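Side-chain contacts in dihydropteroate synthase (Stenotrophomonas maltophilia, PDB 7L6P), which probably catalyses the condensation of para-aminobenzoate with 6-hydroxymethyl-7,8-dihydropterin diphosphate to give 7,8-dihydropteroate, the precursor of folates: residues 127-130 / 131-135; 166-170 / 171-175; 259-263 / 264-268. All coordinates share one frame; numbering follows the deposited sequence.

The three contacts are local turns and helix ends of one TIM barrel, met along the chain in the order 127-130/131-135, 166-170/171-175 and 259-263/264-268. Contact 1 leaves barrel strand 126-129, and contact 3 leads into barrel strand 267-270, so both reach the same closed parallel sheet; they lie on opposite sides of the chain's centre, their own centres about 21 Å apart. Contact 2, centred about 19 Å from contact 1 and about 20 Å from contact 3, starts helix 170-188, which R134 of contact 1 also meets. Contacts 2 and 3 both pack on helix 207-215. None touches another directly; together they shape strand-to-helix and helix-to-strand junctions of the barrel.

Contact 1 (127-130 / 131-135); sequences INDI and YGLRQ
D129 and G132 bound a type I beta turn that takes the chain off the end of strand 126-129, and a type I' turn from Y131 to R134 follows at once. The first is closed by a weak bond from G132 N to D129 O at 3.4 Å, the second by R134 N to Y131 O at 3.2 Å. G132 and L133 both have the positive phi that the type I' turn needs at its corners.

The D129 carboxylate faces both turns. With CG anti to the backbone N (chi1 -179°), the group lies over the backbone amides that follow. Its firm bond is from Y131 N to OD1 at 2.7 Å, the donor standing well above the carboxylate plane. L133 N lies 2.4 Å from D129 OD2, too short to be trusted in length, though the direction fits a hydrogen bond; a grip on the second turn is therefore likely but less certain. L133 also sets CD2 against OD2.

Y131 O accepts twice: R134 NE reaches it at 3.0 Å in a nearly straight bond (171°), from the opposite face of the carbonyl plane to R134 N. The turn sets R134 CB over the centre of one face of the Y131 ring, 3.8 Å above its plane; farther along the side chain, Y131 CE1 lies over the guanidinium, toward its rim.

I130 borders the bound imidazole and packs on M152 of strand 149-152. L133 lies between that strand and helix 138-145, touching V149, L151, L139 and A142, and R134 meets F177 and R181 of helix 170-188.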
ATOM      1  N   ILE A 127      15.596  17.879 -14.697  1.00 60.20           N
ATOM      2  CA  ILE A 127      14.561  18.902 -14.767  1.00 58.81           C
ATOM      3  C   ILE A 127      13.208  18.206 -14.708  1.00 58.26           C
ATOM      4  O   ILE A 127      12.947  17.278 -15.483  1.00 55.62           O
ATOM      5  CB  ILE A 127      14.680  19.754 -16.045  1.00 60.51           C
ATOM      6  CG1 ILE A 127      15.965  20.582 -16.000  1.00 62.61           C
ATOM      7  CG2 ILE A 127      13.458  20.650 -16.213  1.00 54.21           C
ATOM      8  CD1 ILE A 127      16.318  21.245 -17.295  1.00 60.77           C
ATOM      9  N   ASN A 128      12.350  18.655 -13.803  1.00 58.23           N
ATOM     10  CA  ASN A 128      11.005  18.112 -13.642  1.00 58.87           C
ATOM     11  C   ASN A 128      10.027  19.229 -13.992  1.00 58.94           C
ATOM     12  O   ASN A 128       9.890  20.192 -13.230  1.00 59.85           O
ATOM     13  CB  ASN A 128      10.806  17.613 -12.208  1.00 60.28           C
ATOM     14  CG  ASN A 128       9.560  16.762 -12.038  1.00 61.15           C
ATOM     15  OD1 ASN A 128       9.006  16.244 -13.006  1.00 61.17           O
ATOM     16  ND2 ASN A 128       9.100  16.630 -10.791  1.00 62.35           N
ATOM     17  N   ASP A 129       9.367  19.131 -15.150  1.00 59.57           N
ATOM     18  CA  ASP A 129       8.611  20.259 -15.706  1.00 58.21           C
ATOM     19  C   ASP A 129       7.116  19.953 -15.763  1.00 57.47           C
ATOM     20  O   ASP A 129       6.677  19.123 -16.570  1.00 58.06           O
ATOM     21  CB  ASP A 129       9.132  20.617 -17.097  1.00 55.31           C
ATOM     22  CG  ASP A 129       8.383  21.805 -17.721  1.00 57.74           C
ATOM     23  OD1 ASP A 129       7.554  22.471 -17.046  1.00 56.80           O
ATOM     24  OD2 ASP A 129       8.634  22.073 -18.903  1.00 56.44           O
ATOM     25  N   ILE A 130       6.327  20.666 -14.947  1.00 55.58           N
ATOM     26  CA  ILE A 130       4.874  20.496 -14.981  1.00 56.81           C
ATOM     27  C   ILE A 130       4.281  20.910 -16.331  1.00 57.20           C
ATOM     28  O   ILE A 130       3.188  20.455 -16.693  1.00 57.45           O
ATOM     29  CB  ILE A 130       4.187  21.299 -13.851  1.00 58.55           C
ATOM     30  CG1 ILE A 130       4.429  22.801 -14.005  1.00 58.83           C
ATOM     31  CG2 ILE A 130       4.635  20.840 -12.474  1.00 59.82           C
ATOM     32  CD1 ILE A 130       3.453  23.647 -13.164  1.00 52.87           C
ATOM     33  N   TYR A 131       4.950  21.802 -17.071  1.00 54.20           N
ATOM     34  CA  TYR A 131       4.415  22.376 -18.306  1.00 56.75           C
ATOM     35  C   TYR A 131       4.850  21.633 -19.561  1.00 57.14           C
ATOM     36  O   TYR A 131       4.480  22.051 -20.670  1.00 56.24           O
ATOM     37  CB  TYR A 131       4.812  23.855 -18.439  1.00 55.20           C
ATOM     38  CG  TYR A 131       3.823  24.698 -19.228  1.00 56.44           C
ATOM     39  CD1 TYR A 131       2.515  24.266 -19.428  1.00 56.49           C
ATOM     40  CD2 TYR A 131       4.203  25.917 -19.791  1.00 57.60           C
ATOM     41  CE1 TYR A 131       1.599  25.039 -20.150  1.00 59.57           C
ATOM     42  CE2 TYR A 131       3.296  26.693 -20.530  1.00 61.36           C
ATOM     43  CZ  TYR A 131       1.992  26.247 -20.700  1.00 60.99           C
ATOM     44  OH  TYR A 131       1.079  26.998 -21.415  1.00 59.36           O
ATOM     45  N   GLY A 132       5.681  20.605 -19.431  1.00 55.30           N
ATOM     46  CA  GLY A 132       6.099  19.829 -20.591  1.00 50.88           C
ATOM     47  C   GLY A 132       6.956  20.596 -21.569  1.00 53.04           C
ATOM     48  O   GLY A 132       6.779  20.441 -22.786  1.00 50.09           O
ATOM     49  N   LEU A 133       7.877  21.421 -21.071  1.00 51.15           N
ATOM     50  CA  LEU A 133       8.734  22.264 -21.903  1.00 56.31           C
ATOM     51  C   LEU A 133       7.929  23.189 -22.818  1.00 58.20           C
ATOM     52  O   LEU A 133       8.422  23.587 -23.867  1.00 57.61           O
ATOM     53  CB  LEU A 133       9.723  21.421 -22.733  1.00 54.36           C
ATOM     54  CG  LEU A 133      10.679  20.495 -21.964  1.00 56.42           C
ATOM     55  CD1 LEU A 133      11.587  19.699 -22.888  1.00 60.90           C
ATOM     56  CD2 LEU A 133      11.518  21.277 -20.955  1.00 60.00           C
ATOM     57  N   ARG A 134       6.676  23.502 -22.479  1.00 54.61           N
ATOM     58  CA  ARG A 134       5.888  24.396 -23.314  1.00 56.40           C
ATOM     59  C   ARG A 134       6.101  25.865 -22.997  1.00 54.79           C
ATOM     60  O   ARG A 134       5.611  26.707 -23.739  1.00 54.90           O
ATOM     61  CB  ARG A 134       4.394  24.084 -23.191  1.00 58.45           C
ATOM     62  CG  ARG A 134       3.919  22.944 -24.066  1.00 51.64           C
ATOM     63  CD  ARG A 134       2.435  22.745 -23.874  1.00 53.12           C
ATOM     64  NE  ARG A 134       2.096  22.336 -22.507  1.00 53.70           N
ATOM     65  CZ  ARG A 134       0.853  22.206 -22.063  1.00 51.24           C
ATOM     66  NH1 ARG A 134      -0.183  22.487 -22.832  1.00 53.57           N
ATOM     67  NH2 ARG A 134       0.643  21.794 -20.813  1.00 54.68           N
ATOM     68  N   GLN A 135       6.778  26.202 -21.912  1.00 59.04           N
ATOM     69  CA  GLN A 135       7.036  27.606 -21.641  1.00 58.60           C
ATOM     70  C   GLN A 135       7.996  28.139 -22.688  1.00 63.12           C
ATOM     71  O   GLN A 135       8.871  27.421 -23.165  1.00 65.89           O
ATOM     72  CB  GLN A 135       7.609  27.784 -20.232  1.00 60.28           C
ATOM     73  CG  GLN A 135       7.651  29.218 -19.721  1.00 63.76           C
ATOM     74  CD  GLN A 135       6.280  29.846 -19.646  1.00 62.80           C
ATOM     75  OE1 GLN A 135       5.364  29.287 -19.053  1.00 69.21           O
ATOM     76  NE2 GLN A 135       6.123  31.000 -20.274  1.00 69.79           N
TER

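Contact 2 (166-170 / 171-175)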
ATOM      1  N   HIS A 166     -12.099  18.534 -18.334  1.00 64.52           N
ATOM      2  CA  HIS A 166     -12.932  17.684 -19.173  1.00 64.44           C
ATOM      3  C   HIS A 166     -12.072  16.953 -20.201  1.00 62.00           C
ATOM      4  O   HIS A 166     -11.079  17.485 -20.701  1.00 58.70           O
ATOM      5  CB  HIS A 166     -14.031  18.477 -19.897  1.00 67.36           C
ATOM      6  CG  HIS A 166     -14.598  17.752 -21.081  1.00 77.44           C
ATOM      7  ND1 HIS A 166     -15.473  16.690 -20.959  1.00 78.99           N
ATOM      8  CD2 HIS A 166     -14.370  17.900 -22.412  1.00 77.28           C
ATOM      9  CE1 HIS A 166     -15.778  16.235 -22.166  1.00 76.31           C
ATOM     10  NE2 HIS A 166     -15.123  16.952 -23.063  1.00 75.02           N
ATOM     11  N   TYR A 167     -12.465  15.716 -20.496  1.00 63.22           N
ATOM     12  CA  TYR A 167     -11.794  14.896 -21.495  1.00 60.61           C
ATOM     13  C   TYR A 167     -12.831  14.016 -22.165  1.00 61.53           C
ATOM     14  O   TYR A 167     -13.599  13.343 -21.479  1.00 62.92           O
ATOM     15  CB  TYR A 167     -10.727  14.005 -20.866  1.00 54.78           C
ATOM     16  CG  TYR A 167      -9.594  14.720 -20.183  1.00 55.49           C
ATOM     17  CD1 TYR A 167      -8.465  15.104 -20.892  1.00 54.68           C
ATOM     18  CD2 TYR A 167      -9.628  14.971 -18.816  1.00 53.25           C
ATOM     19  CE1 TYR A 167      -7.410  15.731 -20.266  1.00 53.59           C
ATOM     20  CE2 TYR A 167      -8.589  15.618 -18.188  1.00 52.99           C
ATOM     21  CZ  TYR A 167      -7.482  15.999 -18.920  1.00 54.98           C
ATOM     22  OH  TYR A 167      -6.421  16.629 -18.300  1.00 55.24           O
ATOM     23  N   ASP A 168     -12.839  13.990 -23.491  1.00 60.85           N
ATOM     24  CA  ASP A 168     -13.598  12.950 -24.171  1.00 61.44           C
ATOM     25  C   ASP A 168     -13.004  11.587 -23.848  1.00 58.94           C
ATOM     26  O   ASP A 168     -13.728  10.619 -23.599  1.00 62.30           O
ATOM     27  CB  ASP A 168     -13.585  13.178 -25.678  1.00 61.07           C
ATOM     28  CG  ASP A 168     -14.276  14.457 -26.080  1.00 72.48           C
ATOM     29  OD1 ASP A 168     -15.274  14.840 -25.412  1.00 74.65           O
ATOM     30  OD2 ASP A 168     -13.814  15.078 -27.077  1.00 72.14           O
ATOM     31  N   ASP A 169     -11.679  11.488 -23.887  1.00 57.39           N
ATOM     32  CA  ASP A 169     -10.983  10.236 -23.616  1.00 58.12           C
ATOM     33  C   ASP A 169      -9.662  10.619 -22.966  1.00 55.76           C
ATOM     34  O   ASP A 169      -8.721  10.999 -23.678  1.00 55.09           O
ATOM     35  CB  ASP A 169     -10.770   9.475 -24.916  1.00 56.66           C
ATOM     36  CG  ASP A 169     -10.161   8.128 -24.707  1.00 57.66           C
ATOM     37  OD1 ASP A 169      -9.245   7.985 -23.870  1.00 57.64           O
ATOM     38  OD2 ASP A 169     -10.607   7.195 -25.413  1.00 64.61           O
ATOM     39  N   VAL A 170      -9.596  10.524 -21.634  1.00 47.44           N
ATOM     40  CA  VAL A 170      -8.445  11.076 -20.927  1.00 44.89           C
ATOM     41  C   VAL A 170      -7.179  10.313 -21.283  1.00 48.59           C
ATOM     42  O   VAL A 170      -6.103  10.912 -21.410  1.00 47.99           O
ATOM     43  CB  VAL A 170      -8.690  11.119 -19.404  1.00 46.89           C
ATOM     44  CG1 VAL A 170      -8.921   9.722 -18.828  1.00 45.79           C
ATOM     45  CG2 VAL A 170      -7.532  11.818 -18.694  1.00 44.18           C
ATOM     46  N   VAL A 171      -7.275   8.987 -21.440  1.00 49.87           N
ATOM     47  CA  VAL A 171      -6.097   8.200 -21.799  1.00 47.40           C
ATOM     48  C   VAL A 171      -5.597   8.599 -23.181  1.00 50.63           C
ATOM     49  O   VAL A 171      -4.445   9.015 -23.342  1.00 52.35           O
ATOM     50  CB  VAL A 171      -6.411   6.696 -21.721  1.00 52.11           C
ATOM     51  CG1 VAL A 171      -5.271   5.873 -22.326  1.00 51.54           C
ATOM     52  CG2 VAL A 171      -6.672   6.277 -20.265  1.00 48.21           C
ATOM     53  N   ALA A 172      -6.478   8.560 -24.184  1.00 50.07           N
ATOM     54  CA  ALA A 172      -6.059   8.885 -25.550  1.00 52.50           C
ATOM     55  C   ALA A 172      -5.514  10.307 -25.649  1.00 53.38           C
ATOM     56  O   ALA A 172      -4.549  10.560 -26.383  1.00 53.54           O
ATOM     57  CB  ALA A 172      -7.226   8.695 -26.520  1.00 45.63           C
ATOM     58  N   GLU A 173      -6.094  11.245 -24.892  1.00 52.28           N
ATOM     59  CA  GLU A 173      -5.683  12.643 -24.981  1.00 48.71           C
ATOM     60  C   GLU A 173      -4.361  12.890 -24.268  1.00 49.45           C
ATOM     61  O   GLU A 173      -3.560  13.718 -24.721  1.00 46.94           O
ATOM     62  CB  GLU A 173      -6.777  13.543 -24.421  1.00 48.91           C
ATOM     63  CG  GLU A 173      -7.959  13.614 -25.351  1.00 54.94           C
ATOM     64  CD  GLU A 173      -9.127  14.444 -24.799  1.00 56.09           C
ATOM     65  OE1 GLU A 173      -8.907  15.621 -24.412  1.00 51.20           O
ATOM     66  OE2 GLU A 173     -10.258  13.907 -24.777  1.00 53.75           O
ATOM     67  N   VAL A 174      -4.144  12.225 -23.125  1.00 46.15           N
ATOM     68  CA  VAL A 174      -2.849  12.307 -22.452  1.00 46.64           C
ATOM     69  C   VAL A 174      -1.782  11.646 -23.306  1.00 45.04           C
ATOM     70  O   VAL A 174      -0.667  12.160 -23.444  1.00 45.08           O
ATOM     71  CB  VAL A 174      -2.916  11.679 -21.040  1.00 46.36           C
ATOM     72  CG1 VAL A 174      -1.530  11.546 -20.447  1.00 41.33           C
ATOM     73  CG2 VAL A 174      -3.784  12.521 -20.108  1.00 46.25           C
ATOM     74  N   HIS A 175      -2.107  10.494 -23.891  1.00 47.48           N
ATOM     75  CA  HIS A 175      -1.193   9.848 -24.823  1.00 50.72           C
ATOM     76  C   HIS A 175      -0.827  10.788 -25.968  1.00 52.19           C
ATOM     77  O   HIS A 175       0.358  11.054 -26.211  1.00 51.77           O
ATOM     78  CB  HIS A 175      -1.830   8.565 -25.364  1.00 51.76           C
ATOM     79  CG  HIS A 175      -0.938   7.778 -26.268  1.00 53.45           C
ATOM     80  ND1 HIS A 175      -1.001   7.874 -27.644  1.00 59.69           N
ATOM     81  CD2 HIS A 175       0.033   6.873 -26.000  1.00 53.97           C
ATOM     82  CE1 HIS A 175      -0.101   7.074 -28.185  1.00 51.84           C
ATOM     83  NE2 HIS A 175       0.541   6.456 -27.209  1.00 57.29           N
TER
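D169 stands at the N-cap of helix 170-188, and the backbone passes from an extended conformation at D169 (phi -148°) into helical turns closed by E173 N to D169 O and V174 N to V170 O, each 2.9 Å. The side chains of D169 and E173 each take a backbone amide at the helix start, those of A172 and D169 respectively. D169 OD1 accepts A172 N at 2.8 Å in a nearly straight bond, the amide lying above the carboxylate plane. E173, extended beyond CG, runs back past the D169 carbonyl, so that its OE2 receives D169 N at 2.9 Å and 172°, on the anti side of the carboxylate. Its other oxygen, OE1, lies at the edge of the Y167 ring, 3.6 Å from CD1. D168 OD2 comes within 4.4 Å of E173 OE2, a proximity of like charges that may raise the proton affinity of either acid.

V170 CG2 sits over the centre of one face of the Y167 ring, 3.7 Å above its plane, and also meets V174 CG2 one turn on. Y167 OH bonds to G204 O, while V170 and V174 pack on L213 of helix 207-215. The arrangement is an aspartate N-cap; E173 stands one residue past the capping-box position, so the classic capping box is not met.

Contact 3 (259-263 / 264-268)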
ATOM      1  N   ILE A 259       0.495   0.796  -6.551  1.00 48.74           N
ATOM      2  CA  ILE A 259      -0.269   0.477  -7.753  1.00 49.30           C
ATOM      3  C   ILE A 259       0.373   1.103  -8.975  1.00 48.97           C
ATOM      4  O   ILE A 259       0.439   0.488 -10.042  1.00 49.42           O
ATOM      5  CB  ILE A 259      -1.728   0.944  -7.599  1.00 50.44           C
ATOM      6  CG1 ILE A 259      -2.407   0.212  -6.433  1.00 48.59           C
ATOM      7  CG2 ILE A 259      -2.495   0.813  -8.926  1.00 45.00           C
ATOM      8  CD1 ILE A 259      -3.747   0.826  -6.032  1.00 49.29           C
ATOM      9  N   ALA A 260       0.812   2.355  -8.855  1.00 51.96           N
ATOM     10  CA  ALA A 260       1.478   3.018  -9.972  1.00 47.77           C
ATOM     11  C   ALA A 260       2.721   2.252 -10.397  1.00 51.30           C
ATOM     12  O   ALA A 260       3.020   2.152 -11.594  1.00 55.10           O
ATOM     13  CB  ALA A 260       1.833   4.457  -9.594  1.00 44.63           C
ATOM     14  N   VAL A 261       3.480   1.729  -9.429  1.00 48.09           N
ATOM     15  CA  VAL A 261       4.684   0.971  -9.757  1.00 47.77           C
ATOM     16  C   VAL A 261       4.322  -0.371 -10.378  1.00 52.38           C
ATOM     17  O   VAL A 261       4.950  -0.822 -11.348  1.00 49.82           O
ATOM     18  CB  VAL A 261       5.562   0.829  -8.511  1.00 51.28           C
ATOM     19  CG1 VAL A 261       6.672  -0.238  -8.728  1.00 50.12           C
ATOM     20  CG2 VAL A 261       6.142   2.172  -8.170  1.00 45.79           C
ATOM     21  N   GLN A 262       3.296  -1.030  -9.850  1.00 53.71           N
ATOM     22  CA  GLN A 262       2.864  -2.278 -10.465  1.00 51.26           C
ATOM     23  C   GLN A 262       2.459  -2.089 -11.922  1.00 50.45           C
ATOM     24  O   GLN A 262       2.508  -3.040 -12.704  1.00 54.17           O
ATOM     25  CB  GLN A 262       1.704  -2.881  -9.684  1.00 51.57           C
ATOM     26  CG  GLN A 262       2.059  -3.254  -8.252  1.00 51.65           C
ATOM     27  CD  GLN A 262       0.862  -3.682  -7.456  1.00 50.84           C
ATOM     28  OE1 GLN A 262      -0.238  -3.151  -7.627  1.00 52.40           O
ATOM     29  NE2 GLN A 262       1.056  -4.672  -6.589  1.00 49.39           N
ATOM     30  N   ARG A 263       2.011  -0.897 -12.297  1.00 52.81           N
ATOM     31  CA  ARG A 263       1.540  -0.657 -13.648  1.00 51.90           C
ATOM     32  C   ARG A 263       2.548   0.114 -14.490  1.00 54.76           C
ATOM     33  O   ARG A 263       2.198   0.612 -15.563  1.00 57.20           O
ATOM     34  CB  ARG A 263       0.179   0.036 -13.603  1.00 51.95           C
ATOM     35  CG  ARG A 263      -0.756  -0.752 -12.704  1.00 53.89           C
ATOM     36  CD  ARG A 263      -2.242  -0.547 -12.929  1.00 50.13           C
ATOM     37  NE  ARG A 263      -2.966  -1.459 -12.047  1.00 50.33           N
ATOM     38  CZ  ARG A 263      -4.185  -1.918 -12.285  1.00 51.03           C
ATOM     39  NH1 ARG A 263      -4.877  -1.525 -13.347  1.00 48.86           N
ATOM     40  NH2 ARG A 263      -4.693  -2.844 -11.479  1.00 41.27           N
ATOM     41  N   GLY A 264       3.795   0.194 -14.044  1.00 53.96           N
ATOM     42  CA  GLY A 264       4.914   0.548 -14.893  1.00 49.00           C
ATOM     43  C   GLY A 264       5.701   1.766 -14.478  1.00 53.00           C
ATOM     44  O   GLY A 264       6.738   2.038 -15.101  1.00 57.78           O
ATOM     45  N   ALA A 265       5.260   2.528 -13.476  1.00 49.20           N
ATOM     46  CA  ALA A 265       6.031   3.676 -13.016  1.00 48.15           C
ATOM     47  C   ALA A 265       7.349   3.204 -12.428  1.00 56.08           C
ATOM     48  O   ALA A 265       7.377   2.274 -11.608  1.00 52.91           O
ATOM     49  CB  ALA A 265       5.248   4.445 -11.960  1.00 47.71           C
ATOM     50  N   ARG A 266       8.450   3.825 -12.846  1.00 55.24           N
ATOM     51  CA  ARG A 266       9.740   3.489 -12.267  1.00 56.26           C
ATOM     52  C   ARG A 266      10.313   4.589 -11.378  1.00 57.28           C
ATOM     53  O   ARG A 266      11.324   4.353 -10.705  1.00 58.13           O
ATOM     54  CB  ARG A 266      10.742   3.127 -13.362  1.00 56.77           C
ATOM     55  CG  ARG A 266      10.601   1.676 -13.845  1.00 64.14           C
ATOM     56  CD  ARG A 266      10.723   0.678 -12.670  1.00 65.74           C
ATOM     57  NE  ARG A 266      10.274  -0.666 -13.030  1.00 62.09           N
ATOM     58  CZ  ARG A 266       9.030  -1.106 -12.857  1.00 62.26           C
ATOM     59  NH1 ARG A 266       8.081  -0.337 -12.319  1.00 56.21           N
ATOM     60  NH2 ARG A 266       8.717  -2.337 -13.252  1.00 65.12           N
ATOM     61  N   ILE A 267       9.679   5.755 -11.313  1.00 50.79           N
ATOM     62  CA  ILE A 267       9.977   6.731 -10.278  1.00 55.23           C
ATOM     63  C   ILE A 267       8.660   7.177  -9.657  1.00 54.54           C
ATOM     64  O   ILE A 267       7.677   7.421 -10.371  1.00 55.57           O
ATOM     65  CB  ILE A 267      10.761   7.940 -10.820  1.00 52.55           C
ATOM     66  CG1 ILE A 267      12.027   7.486 -11.542  1.00 51.91           C
ATOM     67  CG2 ILE A 267      11.116   8.901  -9.680  1.00 52.85           C
ATOM     68  CD1 ILE A 267      12.872   8.654 -12.079  1.00 49.73           C
ATOM     69  N   VAL A 268       8.643   7.298  -8.334  1.00 51.21           N
ATOM     70  CA  VAL A 268       7.507   7.857  -7.615  1.00 50.04           C
ATOM     71  C   VAL A 268       7.983   9.081  -6.858  1.00 48.94           C
ATOM     72  O   VAL A 268       9.072   9.089  -6.274  1.00 50.09           O
ATOM     73  CB  VAL A 268       6.843   6.837  -6.669  1.00 50.80           C
ATOM     74  CG1 VAL A 268       6.064   5.793  -7.482  1.00 48.04           C
ATOM     75  CG2 VAL A 268       7.880   6.171  -5.764  1.00 46.42           C
TER
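V261, with CG1 anti to N (chi1 167°), turns CG2 toward V268 CG1, and the two methyls meet at 3.7 Å; the side chains cross at about a right angle. R266 bends about its CB-CG bond (chi2 -56°), which returns its guanidinium to the end of the helix. There NH1 donates to A265 O at 2.8 Å from above the carbonyl plane and, weakly, to V261 O at 3.3 Å, which lies at the guanidinium edge.

V261 O also accepts G264 N at 3.1 Å, again from above its carbonyl plane. Together with A265 N to A260 O at 2.9 Å, this bond forms a Schellman motif closing helix 250-262, with G264 as the C-prime residue. Its positive phi, 121°, is a backbone conformation readily taken by glycine. The reversal brings A265 CB to 4.2 Å from A260 CB, and A265 O to 3.5 Å from V261 CA, where a CA-H...O contact forms.

Past this turn the chain enters strand 267-270, the last strand of the TIM barrel, with V268 bonded through its backbone to R29 and M31. Both A260 and A265 touch A229 of strand 227-229, whereas V261 packs against L280 and W283 of helix 273-287. At the subunit interface, Q262 OE1 bonds to Q262 NE2 of the second subunit, and R263, whose NH1 bonds to A215 O, packs on W283 of that subunit.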